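Small ribosomal subunit protein bS6 (Thermotoga maritima, PDB 1VMB) probably binds 16S ribosomal RNA together with protein bS18, as a structural component of the small ribosomal subunit. Local coordinates at residues E18-S23 with Y82-G87; M24-P29 with E102-Q107; E41-I46 with Q91-F96. All coordinates share one frame; numbering follows the deposited sequence.

Interaction 1: residues E18-S23 with Y82-G87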
loop_
_atom_site.group_PDB
_atom_site.type_symbol
_atom_site.label_atom_id
_atom_site.label_comp_id
_atom_site.label_asym_id
_atom_site.label_seq_id
_atom_site.Cartn_x
_atom_site.Cartn_y
_atom_site.Cartn_z
ATOM N N GLU A 18 17.440 -7.291 -1.932
ATOM C CA GLU A 18 16.324 -6.540 -1.382
ATOM C C GLU A 18 15.044 -7.415 -1.259
ATOM O O GLU A 18 14.820 -8.443 -1.944
ATOM C CB GLU A 18 16.093 -5.155 -2.014
ATOM C CG GLU A 18 16.592 -4.909 -3.435
ATOM C CD GLU A 18 15.798 -5.663 -4.465
ATOM O OE1 GLU A 18 14.695 -6.127 -4.089
ATOM O OE2 GLU A 18 16.262 -5.794 -5.637
ATOM N N ARG A 19 14.237 -6.970 -0.338
ATOM C CA ARG A 19 13.063 -7.706 0.075
ATOM C C ARG A 19 11.914 -7.111 -0.656
ATOM O O ARG A 19 11.941 -5.904 -0.938
ATOM C CB ARG A 19 12.911 -7.541 1.582
ATOM C CG ARG A 19 14.078 -8.161 2.394
ATOM C CD ARG A 19 13.923 -7.960 3.904
ATOM N NE ARG A 19 15.034 -8.564 4.643
ATOM C CZ ARG A 19 15.166 -8.521 5.972
ATOM N NH1 ARG A 19 14.259 -7.909 6.711
ATOM N NH2 ARG A 19 16.188 -9.129 6.559
ATOM N N ILE A 20 10.881 -7.919 -0.923
ATOM C CA ILE A 20 9.741 -7.477 -1.706
ATOM C C ILE A 20 8.518 -7.405 -0.809
ATOM O O ILE A 20 8.235 -8.355 -0.096
ATOM C CB ILE A 20 9.468 -8.479 -2.911
ATOM C CG1 ILE A 20 10.677 -8.634 -3.829
ATOM C CG2 ILE A 20 8.243 -8.076 -3.735
ATOM C CD1 ILE A 20 10.571 -9.777 -4.820
ATOM N N TYR A 21 7.799 -6.291 -0.879
ATOM C CA TYR A 21 6.587 -6.064 -0.085
ATOM C C TYR A 21 5.392 -5.685 -0.887
ATOM O O TYR A 21 5.530 -5.178 -1.993
ATOM C CB TYR A 21 6.873 -4.905 0.873
ATOM C CG TYR A 21 7.941 -5.264 1.865
ATOM C CD1 TYR A 21 9.302 -5.045 1.567
ATOM C CD2 TYR A 21 7.629 -5.825 3.079
ATOM C CE1 TYR A 21 10.305 -5.383 2.465
ATOM C CE2 TYR A 21 8.621 -6.173 3.965
ATOM C CZ TYR A 21 9.958 -5.958 3.667
ATOM O OH TYR A 21 10.953 -6.334 4.580
ATOM N N GLU A 22 4.210 -6.031 -0.361
ATOM C CA GLU A 22 2.947 -5.431 -0.821
ATOM C C GLU A 22 2.366 -4.625 0.301
ATOM O O GLU A 22 2.433 -5.009 1.465
ATOM C CB GLU A 22 1.964 -6.464 -1.359
ATOM C CG GLU A 22 1.414 -7.355 -0.294
ATOM C CD GLU A 22 0.316 -8.266 -0.760
ATOM O OE1 GLU A 22 0.308 -8.749 -1.927
ATOM O OE2 GLU A 22 -0.564 -8.487 0.083
ATOM N N SER A 23 1.757 -3.500 -0.066
ATOM C CA SER A 23 0.954 -2.737 0.890
ATOM C C SER A 23 -0.329 -2.347 0.245
ATOM O O SER A 23 -0.325 -1.666 -0.794
ATOM C CB SER A 23 1.686 -1.466 1.373
ATOM O OG SER A 23 1.011 -0.905 2.494
ATOM N N TYR A 82 3.329 -2.502 -4.824
ATOM C CA TYR A 82 4.381 -3.485 -4.703
ATOM C C TYR A 82 5.689 -2.762 -4.749
ATOM O O TYR A 82 5.921 -1.971 -5.676
ATOM C CB TYR A 82 4.310 -4.493 -5.832
ATOM C CG TYR A 82 2.989 -5.252 -5.821
ATOM C CD1 TYR A 82 2.830 -6.406 -5.080
ATOM C CD2 TYR A 82 1.898 -4.753 -6.491
ATOM C CE1 TYR A 82 1.570 -7.107 -5.059
ATOM C CE2 TYR A 82 0.648 -5.437 -6.507
ATOM C CZ TYR A 82 0.497 -6.602 -5.780
ATOM O OH TYR A 82 -0.750 -7.253 -5.789
ATOM N N PHE A 83 6.528 -3.002 -3.748
ATOM C CA PHE A 83 7.816 -2.303 -3.676
ATOM C C PHE A 83 8.924 -3.172 -3.082
ATOM O O PHE A 83 8.679 -4.208 -2.484
ATOM C CB PHE A 83 7.701 -0.985 -2.894
ATOM C CG PHE A 83 7.371 -1.156 -1.434
ATOM C CD1 PHE A 83 6.063 -1.263 -1.037
ATOM C CD2 PHE A 83 8.362 -1.128 -0.452
ATOM C CE1 PHE A 83 5.727 -1.356 0.307
ATOM C CE2 PHE A 83 8.010 -1.242 0.913
ATOM C CZ PHE A 83 6.710 -1.375 1.273
ATOM N N ARG A 84 10.154 -2.721 -3.214
ATOM C CA ARG A 84 11.304 -3.479 -2.654
ATOM C C ARG A 84 12.124 -2.502 -1.831
ATOM O O ARG A 84 12.268 -1.322 -2.177
ATOM C CB ARG A 84 12.150 -4.186 -3.731
ATOM C CG ARG A 84 12.563 -3.404 -4.868
ATOM C CD ARG A 84 13.018 -4.238 -6.115
ATOM N NE ARG A 84 12.100 -5.339 -6.360
ATOM C CZ ARG A 84 12.015 -6.005 -7.499
ATOM N NH1 ARG A 84 12.766 -5.657 -8.552
ATOM N NH2 ARG A 84 11.146 -7.000 -7.608
ATOM N N CYS A 85 12.631 -2.999 -0.713
ATOM C CA CYS A 85 13.497 -2.218 0.097
ATOM C C CYS A 85 14.284 -3.178 0.988
ATOM O O CYS A 85 14.104 -4.367 0.901
ATOM C CB CYS A 85 12.691 -1.224 0.901
ATOM S SG CYS A 85 11.657 -2.023 2.159
ATOM N N ASP A 86 15.160 -2.635 1.823
ATOM C CA ASP A 86 16.009 -3.443 2.701
ATOM C C ASP A 86 15.347 -3.891 3.988
ATOM O O ASP A 86 15.968 -4.598 4.796
ATOM C CB ASP A 86 17.312 -2.700 3.009
ATOM C CG ASP A 86 17.133 -1.446 3.883
ATOM O OD1 ASP A 86 16.030 -1.129 4.429
ATOM O OD2 ASP A 86 18.141 -0.689 4.047
ATOM N N GLY A 87 14.099 -3.503 4.141
ATOM C CA GLY A 87 13.252 -3.880 5.270
ATOM C C GLY A 87 13.512 -3.102 6.549
ATOM O O GLY A 87 12.939 -3.439 7.607
HETATM O O HOH W 1 -1.875 -8.228 -3.605
#
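Arg19 and Tyr21 face Cys85 and Phe83 as the two hydrogen-bonded pairs of an antiparallel ladder, and each pair closes a ring of two backbone bonds. The straightest is Tyr21 N to Phe83 O, 2.8 Å long with an N-H...O angle of 175°. Between these rings Ile20 and Arg84 form a non-hydrogen-bonded pair, where the CA of Arg84 comes within 3.0 Å of Arg19 O in a CA-H...O contact.

Aromatic and sulfur contacts gather on the face that carries Tyr21, Phe83 and Cys85, with Arg19 at its rim. Phe83 CG stands between the backbone N and the carbonyl carbon (chi1 66°). Tyr21 CB lies over one face of the Phe83 ring, offset toward its rim, 3.8 Å from the centroid. The two ring planes are only 21° apart, but displaced so far that there is little overlap. Cys85 SG approaches the Tyr21 ring obliquely, 3.6 Å from Tyr21 CE1, while also accepting a hydrogen bond from Gly87 N. The positive phi of Gly87 favours glycine, whose CA packs 3.4 Å from Tyr21 OH.

Charged and polar groups join Ile20 on the other face. Glu18, just before the strand, reaches Arg84 from the end of the ladder: its OE1 stands 3.5 Å from Arg84 NE but far from the plane of the guanidinium, so this salt bridge rests on charge alone. Farther along, in the conformer modelled here, one water joins Glu22 OE1 to Tyr82 OH; Glu22 also pairs with Arg111, and Tyr82 OH with Glu59.

The chemistry thus differs between faces: one is mainly aromatic and sulfur-bearing, with Phe83 and Cys85 meeting helix 33-51; the other is mixed, and the carboxylates of Glu18, Asp56 and Glu118 probably offset the positive charge of Arg84.

Interaction 2: residues M24-P29 with E102-Q107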
loop_
_atom_site.group_PDB
_atom_site.type_symbol
_atom_site.label_atom_id
_atom_site.label_comp_id
_atom_site.label_asym_id
_atom_site.label_seq_id
_atom_site.Cartn_x
_atom_site.Cartn_y
_atom_site.Cartn_z
ATOM N N MET A 24 -1.439 -2.804 0.837
ATOM C CA MET A 24 -2.786 -2.518 0.337
ATOM C C MET A 24 -3.361 -1.528 1.302
ATOM O O MET A 24 -3.295 -1.741 2.537
ATOM C CB MET A 24 -3.672 -3.773 0.293
ATOM C CG MET A 24 -5.073 -3.522 -0.294
ATOM S SD MET A 24 -6.205 -4.907 -0.104
ATOM C CE MET A 24 -7.021 -4.339 1.368
ATOM N N PHE A 25 -3.940 -0.454 0.777
ATOM C CA PHE A 25 -4.615 0.512 1.625
ATOM C C PHE A 25 -5.971 0.914 1.024
ATOM O O PHE A 25 -6.094 0.942 -0.209
ATOM C CB PHE A 25 -3.742 1.729 1.902
ATOM C CG PHE A 25 -3.266 2.465 0.660
ATOM C CD1 PHE A 25 -2.154 2.039 -0.086
ATOM C CD2 PHE A 25 -3.895 3.611 0.248
ATOM C CE1 PHE A 25 -1.766 2.721 -1.173
ATOM C CE2 PHE A 25 -3.497 4.294 -0.869
ATOM C CZ PHE A 25 -2.418 3.854 -1.587
ATOM N N ILE A 26 -6.964 1.218 1.878
ATOM C CA ILE A 26 -8.326 1.497 1.425
ATOM C C ILE A 26 -8.703 2.896 1.920
ATOM O O ILE A 26 -8.622 3.164 3.094
ATOM C CB ILE A 26 -9.310 0.440 2.015
ATOM C CG1 ILE A 26 -8.853 -0.965 1.621
ATOM C CG2 ILE A 26 -10.724 0.690 1.606
ATOM C CD1 ILE A 26 -9.633 -2.087 2.223
ATOM N N ILE A 27 -9.116 3.761 1.013
ATOM C CA ILE A 27 -9.511 5.109 1.302
ATOM C C ILE A 27 -11.028 5.152 1.415
ATOM O O ILE A 27 -11.809 4.519 0.621
ATOM C CB ILE A 27 -8.977 6.091 0.206
ATOM C CG1 ILE A 27 -7.432 5.995 0.041
ATOM C CG2 ILE A 27 -9.446 7.493 0.518
ATOM C CD1 ILE A 27 -6.873 6.728 -1.190
ATOM N N ALA A 28 -11.462 5.904 2.416
ATOM C CA ALA A 28 -12.856 6.117 2.676
ATOM C C ALA A 28 -13.574 6.646 1.446
ATOM O O ALA A 28 -13.064 7.523 0.693
ATOM C CB ALA A 28 -13.025 7.094 3.814
ATOM N N PRO A 29 -14.794 6.180 1.258
ATOM C CA PRO A 29 -15.534 6.557 0.056
ATOM C C PRO A 29 -16.119 7.972 0.032
ATOM O O PRO A 29 -16.599 8.388 -1.004
ATOM C CB PRO A 29 -16.629 5.491 -0.006
ATOM C CG PRO A 29 -16.938 5.276 1.423
ATOM C CD PRO A 29 -15.579 5.255 2.105
ATOM N N GLU A 102 -8.325 9.189 6.670
ATOM C CA GLU A 102 -8.951 8.939 5.399
ATOM C C GLU A 102 -8.640 7.532 4.885
ATOM O O GLU A 102 -9.386 7.014 4.053
ATOM C CB GLU A 102 -8.457 9.964 4.399
ATOM C CG GLU A 102 -8.913 11.379 4.719
ATOM C CD GLU A 102 -8.020 12.140 5.700
ATOM O OE1 GLU A 102 -6.956 11.651 6.167
ATOM O OE2 GLU A 102 -8.411 13.288 6.019
ATOM N N ILE A 103 -7.506 6.979 5.291
ATOM C CA ILE A 103 -7.196 5.578 5.015
ATOM C C ILE A 103 -7.828 4.774 6.182
ATOM O O ILE A 103 -7.326 4.805 7.345
ATOM C CB ILE A 103 -5.669 5.343 4.880
ATOM C CG1 ILE A 103 -5.182 6.038 3.588
ATOM C CG2 ILE A 103 -5.359 3.857 4.927
ATOM C CD1 ILE A 103 -3.694 6.105 3.401
ATOM N N ILE A 104 -8.893 4.001 5.881
ATOM C CA ILE A 104 -9.667 3.261 6.871
ATOM C C ILE A 104 -9.186 1.822 7.141
ATOM O O ILE A 104 -9.535 1.211 8.148
ATOM C CB ILE A 104 -11.191 3.285 6.530
ATOM C CG1 ILE A 104 -11.470 2.699 5.141
ATOM C CG2 ILE A 104 -11.707 4.735 6.645
ATOM C CD1 ILE A 104 -12.851 2.439 4.844
ATOM N N ARG A 105 -8.365 1.318 6.245
ATOM C CA ARG A 105 -7.750 0.019 6.465
ATOM C C ARG A 105 -6.468 -0.071 5.667
ATOM O O ARG A 105 -6.406 0.432 4.536
ATOM C CB ARG A 105 -8.706 -1.125 6.128
ATOM C CG ARG A 105 -7.916 -2.452 6.033
ATOM C CD ARG A 105 -8.476 -3.641 6.597
ATOM N NE ARG A 105 -7.368 -4.633 6.651
ATOM C CZ ARG A 105 -6.847 -5.092 7.769
ATOM N NH1 ARG A 105 -7.282 -4.634 8.940
ATOM N NH2 ARG A 105 -5.872 -5.994 7.701
ATOM N N TRP A 106 -5.438 -0.738 6.227
ATOM C CA TRP A 106 -4.260 -1.043 5.406
ATOM C C TRP A 106 -3.672 -2.363 5.883
ATOM O O TRP A 106 -3.952 -2.847 6.994
ATOM C CB TRP A 106 -3.160 0.026 5.520
ATOM C CG TRP A 106 -2.484 0.102 6.835
ATOM C CD1 TRP A 106 -1.325 -0.537 7.234
ATOM C CD2 TRP A 106 -2.938 0.835 7.980
ATOM N NE1 TRP A 106 -1.048 -0.210 8.543
ATOM C CE2 TRP A 106 -1.979 0.695 8.988
ATOM C CE3 TRP A 106 -3.993 1.748 8.185
ATOM C CZ2 TRP A 106 -2.117 1.325 10.226
ATOM C CZ3 TRP A 106 -4.131 2.328 9.400
ATOM C CH2 TRP A 106 -3.193 2.141 10.396
ATOM N N GLN A 107 -2.812 -2.897 5.058
ATOM C CA GLN A 107 -2.068 -4.083 5.455
ATOM C C GLN A 107 -0.804 -4.151 4.629
ATOM O O GLN A 107 -0.832 -3.939 3.424
ATOM C CB GLN A 107 -2.951 -5.294 5.261
ATOM C CG GLN A 107 -3.568 -5.312 3.921
ATOM C CD GLN A 107 -4.732 -6.209 3.835
ATOM O OE1 GLN A 107 -5.610 -6.118 4.678
ATOM N NE2 GLN A 107 -4.790 -7.035 2.773
#
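Met24 and Gln107 exchange two backbone hydrogen bonds, the shorter from Gln107 N to Met24 O at 2.8 Å, and three more continue the antiparallel ladder. Ile26 N donates to Arg105 O, but Ile26 O receives Ile104 N instead of the amide of Arg105. This shift of one residue is a beta bulge, with Ile104 as the extra residue: beyond it Ile27 pairs with Ile103, and Ala28 N reaches Glu102 O at 2.9 Å, nearly straight at 173°.

Within strand 103-110, Arg105 grips Gln107 side-on: NE and NH2 both donate to Gln107 OE1, each at 3.0 Å, with the oxygen in the guanidinium plane. The two-pronged hold steadies the carboxamide beside Met24. Met24 and Gln107 run alongside each other in the same direction; in the Met24 conformer modelled here, a bend at chi3 (96°) sets CE 3.8 Å from Gln107 NE2. On the same face Ile26 CD1 meets the CB of Arg105. At the bulge itself, Ile104 CG1 touches Ile26 CG2, the two isoleucines crossing at a slant, and Ile104 CG2 meets Ala28 CB.

Apolar carbon dominates the face of Phe25 and Trp106. Phe25 CB meets Trp106 CB at 4.0 Å, whereas the two rings lead away from the partner strand. Ile103 CD1 touches Phe25 CD2, approaching that ring obliquely, and Ile103 CG1 packs against Ile27 CG1 at 4.2 Å.

Strand 103-110 is outermost in the sheet, while strand 19-27 is bonded on its other side to strand 73-85. Helix 33-51 covers Phe25 and Ile27, and helix 91-98 covers Ile103; Trp106 stacks on Tyr97 and donates from NE1 to Glu94 OE1. On the Ile26 side, Phe66 of strand 54-66 touches both Ile26 and Ile104.

Interaction 3: residues E41-I46 with Q91-F96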
loop_
_atom_site.group_PDB
_atom_site.type_symbol
_atom_site.label_atom_id
_atom_site.label_comp_id
_atom_site.label_asym_id
_atom_site.label_seq_id
_atom_site.Cartn_x
_atom_site.Cartn_y
_atom_site.Cartn_z
ATOM N N GLU A 41 -0.618 9.308 -4.215
ATOM C CA GLU A 41 0.669 9.955 -4.527
ATOM C C GLU A 41 1.471 10.166 -3.241
ATOM O O GLU A 41 2.705 9.979 -3.252
ATOM C CB GLU A 41 0.425 11.199 -5.318
ATOM C CG GLU A 41 -0.167 10.976 -6.715
ATOM C CD GLU A 41 0.685 10.050 -7.584
ATOM O OE1 GLU A 41 1.932 10.169 -7.577
ATOM O OE2 GLU A 41 0.102 9.160 -8.260
ATOM N N ARG A 42 0.797 10.474 -2.130
ATOM C CA ARG A 42 1.505 10.684 -0.876
ATOM C C ARG A 42 2.091 9.367 -0.392
ATOM O O ARG A 42 3.247 9.321 0.039
ATOM C CB ARG A 42 0.596 11.255 0.190
ATOM C CG ARG A 42 0.186 12.650 -0.117
ATOM C CD ARG A 42 -0.626 13.211 1.040
ATOM N NE ARG A 42 -1.048 14.593 0.825
ATOM C CZ ARG A 42 -2.264 14.874 0.395
ATOM N NH1 ARG A 42 -3.139 13.870 0.130
ATOM N NH2 ARG A 42 -2.640 16.109 0.222
ATOM N N VAL A 43 1.307 8.289 -0.499
ATOM C CA VAL A 43 1.847 6.973 -0.114
ATOM C C VAL A 43 3.074 6.621 -0.941
ATOM O O VAL A 43 4.074 6.146 -0.378
ATOM C CB VAL A 43 0.740 5.861 -0.111
ATOM C CG1 VAL A 43 1.345 4.527 0.149
ATOM C CG2 VAL A 43 -0.361 6.131 0.940
ATOM N N LYS A 44 3.015 6.805 -2.252
ATOM C CA LYS A 44 4.166 6.531 -3.116
ATOM C C LYS A 44 5.368 7.290 -2.616
ATOM O O LYS A 44 6.441 6.740 -2.549
ATOM C CB LYS A 44 3.901 6.901 -4.565
ATOM C CG LYS A 44 2.922 5.936 -5.198
ATOM C CD LYS A 44 2.185 6.542 -6.383
ATOM C CE LYS A 44 3.104 6.865 -7.486
ATOM N NZ LYS A 44 2.444 7.288 -8.816
ATOM N N LYS A 45 5.202 8.587 -2.341
ATOM C CA LYS A 45 6.318 9.405 -1.886
ATOM C C LYS A 45 6.869 8.973 -0.522
ATOM O O LYS A 45 8.109 8.999 -0.268
ATOM C CB LYS A 45 5.898 10.875 -1.846
ATOM C CG LYS A 45 5.901 11.558 -3.238
ATOM C CD LYS A 45 7.279 11.617 -3.813
ATOM C CE LYS A 45 7.313 12.395 -5.049
ATOM N NZ LYS A 45 8.708 12.671 -5.510
ATOM N N ILE A 46 5.993 8.535 0.367
ATOM C CA ILE A 46 6.457 7.978 1.651
ATOM C C ILE A 46 7.352 6.729 1.431
ATOM O O ILE A 46 8.431 6.604 2.042
ATOM C CB ILE A 46 5.292 7.625 2.576
ATOM C CG1 ILE A 46 4.565 8.907 3.012
ATOM C CG2 ILE A 46 5.770 6.832 3.762
ATOM C CD1 ILE A 46 5.316 9.736 3.931
ATOM N N GLN A 91 8.612 1.048 9.147
ATOM C CA GLN A 91 7.773 1.833 10.066
ATOM C C GLN A 91 7.377 3.226 9.540
ATOM O O GLN A 91 6.352 3.796 9.978
ATOM C CB GLN A 91 8.477 1.995 11.395
ATOM C CG GLN A 91 9.644 2.955 11.323
ATOM C CD GLN A 91 10.961 2.381 10.733
ATOM O OE1 GLN A 91 11.071 1.157 10.393
ATOM N NE2 GLN A 91 11.979 3.255 10.678
ATOM N N GLU A 92 8.153 3.770 8.595
ATOM C CA GLU A 92 7.830 5.035 7.967
ATOM C C GLU A 92 6.471 4.964 7.281
ATOM O O GLU A 92 5.678 5.901 7.298
ATOM C CB GLU A 92 8.926 5.471 6.978
ATOM C CG GLU A 92 10.242 5.772 7.611
ATOM C CD GLU A 92 10.296 7.066 8.401
ATOM O OE1 GLU A 92 9.349 7.885 8.366
ATOM O OE2 GLU A 92 11.327 7.259 9.047
ATOM N N LEU A 93 6.206 3.841 6.641
ATOM C CA LEU A 93 4.930 3.663 5.968
ATOM C C LEU A 93 3.824 3.416 6.959
ATOM O O LEU A 93 2.776 4.062 6.914
ATOM C CB LEU A 93 5.046 2.536 4.974
ATOM C CG LEU A 93 3.775 2.135 4.227
ATOM C CD1 LEU A 93 3.269 3.251 3.352
ATOM C CD2 LEU A 93 4.024 0.898 3.371
ATOM N N GLU A 94 4.072 2.544 7.915
ATOM C CA GLU A 94 3.094 2.289 8.941
ATOM C C GLU A 94 2.679 3.531 9.673
ATOM O O GLU A 94 1.478 3.786 9.908
ATOM C CB GLU A 94 3.690 1.271 9.895
ATOM C CG GLU A 94 2.826 0.986 11.093
ATOM C CD GLU A 94 1.603 0.145 10.804
ATOM O OE1 GLU A 94 1.521 -0.467 9.715
ATOM O OE2 GLU A 94 0.740 0.097 11.725
ATOM N N ASN A 95 3.665 4.348 10.024
ATOM C CA ASN A 95 3.398 5.613 10.737
ATOM C C ASN A 95 2.625 6.625 9.909
ATOM O O ASN A 95 1.772 7.342 10.451
ATOM C CB ASN A 95 4.685 6.196 11.282
ATOM C CG ASN A 95 5.206 5.406 12.463
ATOM O OD1 ASN A 95 4.529 4.512 12.980
ATOM N ND2 ASN A 95 6.400 5.726 12.893
ATOM N N PHE A 96 2.862 6.709 8.605
ATOM C CA PHE A 96 1.999 7.539 7.719
ATOM C C PHE A 96 0.545 7.071 7.812
ATOM O O PHE A 96 -0.381 7.851 8.012
ATOM C CB PHE A 96 2.460 7.487 6.244
ATOM C CG PHE A 96 1.543 8.245 5.335
ATOM C CD1 PHE A 96 1.620 9.575 5.319
ATOM C CD2 PHE A 96 0.608 7.580 4.539
ATOM C CE1 PHE A 96 0.757 10.313 4.506
ATOM C CE2 PHE A 96 -0.297 8.325 3.750
ATOM C CZ PHE A 96 -0.177 9.682 3.765
#
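Ile46 and Phe96 carry a mainly apolar meeting of two helices, whose segment axes are nearly antiparallel, with 153° between their N-to-C directions, and approach to 10.1 Å. These two residues bury nearly equal areas, more than any other in the contact. Phe96 CG is anti to the backbone N (chi1 176°), which sets CG toward helix 33-51. Ile46 CG1 rests over one face of the ring in a CH-pi contact, 4.2 Å from the ring centroid and 28° off its normal. Val43 crosses Phe96 at about a right angle and brings its CG2 to 3.6 Å from Phe96 CE2, while Arg42 CB reaches Phe96 CZ at 4.0 Å, its long chain leading away. One ring is thus touched by residues from successive turns of the opposite helix.

Aliphatic contacts complete the interface. Val43 CG1 meets Leu93 CD1 at 3.9 Å, the two side chains crossing obliquely. The CG2 branch of Ile46 lies instead against the backbone, 3.7 Å from Glu92 O and close to Leu93 CA.

Charge pairing stays within a single helix: Lys44 NZ bridges back to Glu41, at 3.0 Å from Glu41 OE2, away from the interface.

Both helices lie on one face of the sheet. Val43 reaches down to Phe25, Ile81 and Ile103, Leu93 to Ser23, Phe83 and Thr108, and Phe96 to Ile103, so the helix pair and three strands share one mainly apolar layer.

Overall arrangement
From the N terminus, strand 19-27 enters interaction 1 with its first half and interaction 2 with its second, and helix 33-51 follows. Interaction 1 closes a loop when strand 73-85 returns beside 18-23. Helix 91-98 then packs on helix 33-51 in interaction 3, and strand 103-110 comes back along 24-29 in interaction 2. Interaction 3 is nested inside the loop closed by interaction 2, whereas interaction 1 crosses both. The result is a four-stranded antiparallel sheet with two helices on one face, the ferredoxin-like arrangement of S6: interactions 1 and 2 join the inner strand 19-27 to its two neighbours, and interaction 3 joins the helices.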